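Local coordinates for adenylate cyclase-like protein (Chlamydia trachomatis, PDB 4QO6) that forms part of the inner-membrane ring of the chlamydial type III secretion system, this chain being an extended piece of its periplasmic region, at residues G99-S104 with F124-L129; A73-M78 with S92-E97. All coordinates share one frame; numbering follows the deposited sequence.

Contact 1: G99-S104 with F124-L129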
# COMPACT_ATOMS: atom_id res chain seq x y z
N GLY A 99 1.87 -15.73 -4.06
CA GLY A 99 0.50 -15.89 -3.68
C GLY A 99 -0.10 -14.78 -2.84
O GLY A 99 -1.26 -14.89 -2.49
N ILE A 100 0.62 -13.71 -2.55
CA ILE A 100 0.05 -12.56 -1.82
C ILE A 100 0.22 -11.33 -2.69
O ILE A 100 1.36 -10.99 -3.06
CB ILE A 100 0.79 -12.23 -0.49
CG1 ILE A 100 0.94 -13.43 0.46
CG2 ILE A 100 0.07 -11.12 0.25
CD1 ILE A 100 -0.37 -14.05 0.91
N PHE A 101 -0.92 -10.66 -3.01
CA PHE A 101 -0.90 -9.40 -3.76
C PHE A 101 -1.37 -8.23 -2.86
O PHE A 101 -2.32 -8.39 -2.07
CB PHE A 101 -1.80 -9.48 -5.02
CG PHE A 101 -1.31 -10.49 -6.02
CD1 PHE A 101 -0.29 -10.18 -6.89
CD2 PHE A 101 -1.78 -11.74 -6.00
CE1 PHE A 101 0.20 -11.09 -7.77
CE2 PHE A 101 -1.33 -12.66 -6.90
CZ PHE A 101 -0.33 -12.33 -7.77
N VAL A 102 -0.72 -7.07 -3.02
CA VAL A 102 -0.94 -5.89 -2.21
C VAL A 102 -1.19 -4.71 -3.14
O VAL A 102 -0.40 -4.47 -4.05
CB VAL A 102 0.29 -5.56 -1.35
CG1 VAL A 102 0.06 -4.27 -0.56
CG2 VAL A 102 0.59 -6.70 -0.38
N ILE A 103 -2.30 -4.01 -2.94
CA ILE A 103 -2.68 -2.86 -3.76
C ILE A 103 -2.55 -1.62 -2.86
O ILE A 103 -3.08 -1.61 -1.73
CB ILE A 103 -4.13 -3.02 -4.36
CG1 ILE A 103 -4.53 -1.83 -5.23
CG2 ILE A 103 -5.20 -3.15 -3.30
CD1 ILE A 103 -4.12 -2.03 -6.66
N SER A 104 -1.87 -0.58 -3.35
CA SER A 104 -1.53 0.55 -2.48
C SER A 104 -1.59 1.84 -3.24
O SER A 104 -1.60 1.82 -4.45
CB SER A 104 -0.12 0.35 -1.87
OG SER A 104 0.81 0.37 -2.92
N PHE A 124 -9.12 -8.43 -12.34
CA PHE A 124 -8.10 -9.13 -11.58
C PHE A 124 -8.52 -10.58 -11.27
O PHE A 124 -9.57 -10.79 -10.73
CB PHE A 124 -7.81 -8.39 -10.27
CG PHE A 124 -6.54 -8.85 -9.59
CD1 PHE A 124 -5.38 -8.94 -10.28
CD2 PHE A 124 -6.54 -9.25 -8.28
CE1 PHE A 124 -4.19 -9.38 -9.68
CE2 PHE A 124 -5.37 -9.68 -7.67
CZ PHE A 124 -4.19 -9.72 -8.37
N ASN A 125 -7.64 -11.54 -11.58
CA ASN A 125 -7.91 -12.97 -11.36
C ASN A 125 -7.60 -13.54 -10.00
O ASN A 125 -7.79 -14.72 -9.78
CB ASN A 125 -7.17 -13.84 -12.37
CG ASN A 125 -7.77 -13.78 -13.75
OD1 ASN A 125 -8.99 -13.81 -13.92
ND2 ASN A 125 -6.90 -13.70 -14.77
N TYR A 126 -7.09 -12.75 -9.06
CA TYR A 126 -6.72 -13.27 -7.75
C TYR A 126 -7.18 -12.46 -6.57
O TYR A 126 -6.40 -12.21 -5.67
CB TYR A 126 -5.20 -13.44 -7.72
CG TYR A 126 -4.69 -14.35 -8.84
CD1 TYR A 126 -4.76 -15.71 -8.73
CD2 TYR A 126 -4.08 -13.82 -9.97
CE1 TYR A 126 -4.29 -16.55 -9.74
CE2 TYR A 126 -3.59 -14.64 -10.97
CZ TYR A 126 -3.71 -16.00 -10.85
OH TYR A 126 -3.28 -16.76 -11.88
N LEU A 127 -8.42 -12.03 -6.59
CA LEU A 127 -9.03 -11.25 -5.50
C LEU A 127 -8.96 -11.88 -4.15
O LEU A 127 -8.87 -11.18 -3.17
CB LEU A 127 -10.54 -11.00 -5.78
CG LEU A 127 -10.80 -9.97 -6.92
CD1 LEU A 127 -12.23 -10.06 -7.41
CD2 LEU A 127 -10.51 -8.56 -6.43
N SER A 128 -9.10 -13.19 -4.05
CA SER A 128 -9.07 -13.81 -2.73
C SER A 128 -7.67 -13.73 -2.13
O SER A 128 -7.54 -13.95 -0.98
CB SER A 128 -9.54 -15.28 -2.76
OG SER A 128 -8.97 -16.02 -3.82
N LEU A 129 -6.64 -13.39 -2.90
CA LEU A 129 -5.24 -13.35 -2.42
C LEU A 129 -4.83 -11.89 -2.28
O LEU A 129 -3.66 -11.60 -2.01
CB LEU A 129 -4.30 -14.02 -3.46
CG LEU A 129 -4.63 -15.47 -3.87
CD1 LEU A 129 -3.58 -16.11 -4.78
CD2 LEU A 129 -4.85 -16.32 -2.65

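Contact 2: A73-M78 with S92-E97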
# COMPACT_ATOMS: atom_id res chain seq x y z
N ALA A 73 4.52 -11.12 -13.61
CA ALA A 73 3.78 -10.87 -14.84
C ALA A 73 2.40 -10.41 -14.44
O ALA A 73 1.89 -9.51 -15.02
CB ALA A 73 3.67 -12.14 -15.72
N VAL A 74 1.82 -11.05 -13.43
CA VAL A 74 0.49 -10.67 -12.90
C VAL A 74 0.37 -9.26 -12.39
O VAL A 74 -0.47 -8.50 -12.91
CB VAL A 74 -0.04 -11.64 -11.87
CG1 VAL A 74 -1.40 -11.16 -11.37
CG2 VAL A 74 -0.17 -13.08 -12.45
N TRP A 75 1.20 -8.84 -11.44
CA TRP A 75 1.07 -7.45 -10.98
C TRP A 75 1.59 -6.42 -11.94
O TRP A 75 1.10 -5.29 -11.92
CB TRP A 75 1.57 -7.21 -9.53
CG TRP A 75 2.98 -7.55 -9.23
CD1 TRP A 75 3.42 -8.67 -8.62
CD2 TRP A 75 4.13 -6.73 -9.50
NE1 TRP A 75 4.82 -8.64 -8.52
CE2 TRP A 75 5.27 -7.46 -9.05
CE3 TRP A 75 4.32 -5.50 -10.11
CZ2 TRP A 75 6.61 -6.96 -9.18
CZ3 TRP A 75 5.68 -4.99 -10.25
CH2 TRP A 75 6.79 -5.73 -9.75
N GLN A 76 2.60 -6.76 -12.78
CA GLN A 76 3.05 -5.80 -13.78
C GLN A 76 1.91 -5.51 -14.83
O GLN A 76 1.73 -4.38 -15.25
CB GLN A 76 4.28 -6.31 -14.51
CG GLN A 76 5.56 -6.11 -13.71
CD GLN A 76 6.77 -6.70 -14.42
OE1 GLN A 76 6.63 -7.59 -15.29
NE2 GLN A 76 7.99 -6.28 -14.00
N GLU A 77 1.25 -6.57 -15.27
CA GLU A 77 0.11 -6.49 -16.17
C GLU A 77 -0.94 -5.58 -15.53
O GLU A 77 -1.37 -4.65 -16.14
CB GLU A 77 -0.44 -7.90 -16.45
CG GLU A 77 -1.75 -7.93 -17.24
CD GLU A 77 -2.84 -8.87 -16.68
OE1 GLU A 77 -2.53 -10.06 -16.36
OE2 GLU A 77 -4.02 -8.42 -16.56
N MET A 78 -1.31 -5.80 -14.29
CA MET A 78 -2.33 -4.99 -13.64
C MET A 78 -1.93 -3.50 -13.54
O MET A 78 -2.76 -2.62 -13.72
CB MET A 78 -2.67 -5.60 -12.24
CG MET A 78 -3.91 -5.05 -11.48
SD MET A 78 -5.63 -5.10 -12.24
CE MET A 78 -5.51 -6.51 -13.31
N SER A 92 -0.96 1.35 -7.43
CA SER A 92 -0.18 0.23 -7.96
C SER A 92 -0.28 -1.04 -7.13
O SER A 92 -0.69 -1.02 -5.99
CB SER A 92 1.27 0.63 -8.09
OG SER A 92 1.78 1.05 -6.88
N MET A 93 0.12 -2.15 -7.76
CA MET A 93 0.05 -3.46 -7.19
C MET A 93 1.46 -4.09 -7.18
O MET A 93 2.25 -3.91 -8.14
CB MET A 93 -0.89 -4.36 -7.99
CG MET A 93 -1.00 -5.80 -7.46
SD MET A 93 -2.24 -6.79 -8.32
CE MET A 93 -3.68 -6.09 -7.52
N GLN A 94 1.72 -4.81 -6.10
CA GLN A 94 2.95 -5.53 -5.82
C GLN A 94 2.56 -6.87 -5.18
O GLN A 94 1.39 -7.16 -4.99
CB GLN A 94 3.88 -4.75 -4.85
CG GLN A 94 4.37 -3.38 -5.34
CD GLN A 94 5.25 -3.37 -6.64
OE1 GLN A 94 6.29 -4.06 -6.72
NE2 GLN A 94 4.86 -2.51 -7.64
N SER A 95 3.58 -7.66 -4.89
CA SER A 95 3.47 -8.92 -4.24
C SER A 95 4.69 -9.12 -3.34
O SER A 95 5.78 -9.33 -3.88
CB SER A 95 3.51 -10.04 -5.25
OG SER A 95 3.53 -11.27 -4.53
N PRO A 96 4.51 -9.10 -2.00
CA PRO A 96 5.68 -9.27 -1.13
C PRO A 96 6.02 -10.77 -0.98
O PRO A 96 7.07 -11.12 -0.49
CB PRO A 96 5.21 -8.68 0.18
CG PRO A 96 3.75 -8.95 0.17
CD PRO A 96 3.32 -8.69 -1.24
N GLU A 97 5.14 -11.65 -1.40
CA GLU A 97 5.53 -13.04 -1.50
C GLU A 97 4.57 -13.87 -2.35
O GLU A 97 3.44 -13.46 -2.57
CB GLU A 97 5.71 -13.67 -0.14
CG GLU A 97 4.65 -13.32 0.87
CD GLU A 97 4.58 -14.35 1.96
OE1 GLU A 97 4.84 -15.53 1.65
OE2 GLU A 97 4.26 -14.00 3.11

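Contact 1: G99-S104 with F124-L129
The carbonyl oxygen of Leu129 receives the backbone N-H of Phe101, with N to O 3.1 Å and an N-H...O angle of 173°. The bond is nearly straight at the hydrogen, although the donor lies clearly out of the carbonyl plane. Beside this bond the two segments pass closely: Gly99 O lies 3.3 Å from Leu129 CB, and the rest of the leucine side chain gathers round the same oxygen, with CD1 at 3.5 Å. Gly99 holds a positive phi, a conformation that favours glycine, and its N-H is bonded to Asp71. This is where strand 100-107 begins to pair in parallel with strand 130-136 in the three-stranded sheet of the periplasmic PD2 domain, a member of the BON clan; the intervening connection runs through helix 110-123, a beta-alpha-beta crossover. The side chain of Phe101 forms an aromatic cluster with Phe124 and Tyr126. With CG anti to its own carbonyl carbon, its ring receives Phe124 in a T-shaped pair: Phe124 CZ points at one face, toward the rim, and comes 3.8 Å from Phe101 CG, the planes standing at 87°. Tyr126 adds a different geometry, for its ring lies within 23° of parallel to Phe101 but is slid so far that the two barely overlap. What touches there is Tyr126 CB, 4.0 Å from Phe101 CE2, while the tyrosine ring also meets His41 edge-to-face.

Contact 2: A73-M78 with S92-E97
Trp75 lies against the backbone of strand 92-95, one indole face turned to Gln94 and Ser95. Gln94 CA sits 4.1 Å from the centroid of the five-membered ring and only 15° off its normal, a CH-pi contact over the face. The glutamine side chain then folds back across the six-membered ring: its OE1 stands over the rim, 3.5 Å from Trp75 CH2, with the amide plane inclined at 51° to the indole. Gln94 starts out away from the helix, and the bend at chi2 helps return its amide. At the pyrrole end, Ser95 CB approaches Trp75 CD1 to 3.6 Å. Closer to the helix backbone, Trp75 CB meets Met93 CG at 3.6 Å, and Met93 SD reaches Met78 CG at 4.0 Å, the two methionine side chains crossing at a slant, with Met93 SD also close to Trp75 CB. The indole takes its place through a chi1 that sets CG between the backbone N and the carbonyl carbon, the crowded position. Further out, Asn79 OD1 accepts the N-H of Met93, the hydroxyl of Ser95 is bonded to Ile100 O, and Phe124 packs on both methionines. Helix 71-83 and strand 92-95 run antiparallel, their short axes 174° apart and 7.4 Å at closest approach: the packing of a helix against an edge strand in the alpha/beta PD2 domain of the BON clan.

How the contacts relate
Contacts 1 and 2 both lie within the PD2 domain, in successive parts of the chain, their centres about 8 Å apart. They meet along the antiparallel pairing of strands 92-95 and 100-107, where Val102 N lies 2.9 Å from Gln94 O, and in the interior, where Phe124 CE1 comes 3.5 Å from Met93 SD. Contact 1 joins the central strand to the turn entering its parallel neighbour, and so combines a backbone bond with a cluster of aromatic rings, two of them from buried phenylalanines. Contact 2 lays a helix on an edge strand through side chains that pack on one another and on the strand backbone, with no polar bond between the two segments. It grades from buried methionines to the surface-lying Gln94, whereas none of the touching residues of contact 1 is fully exposed.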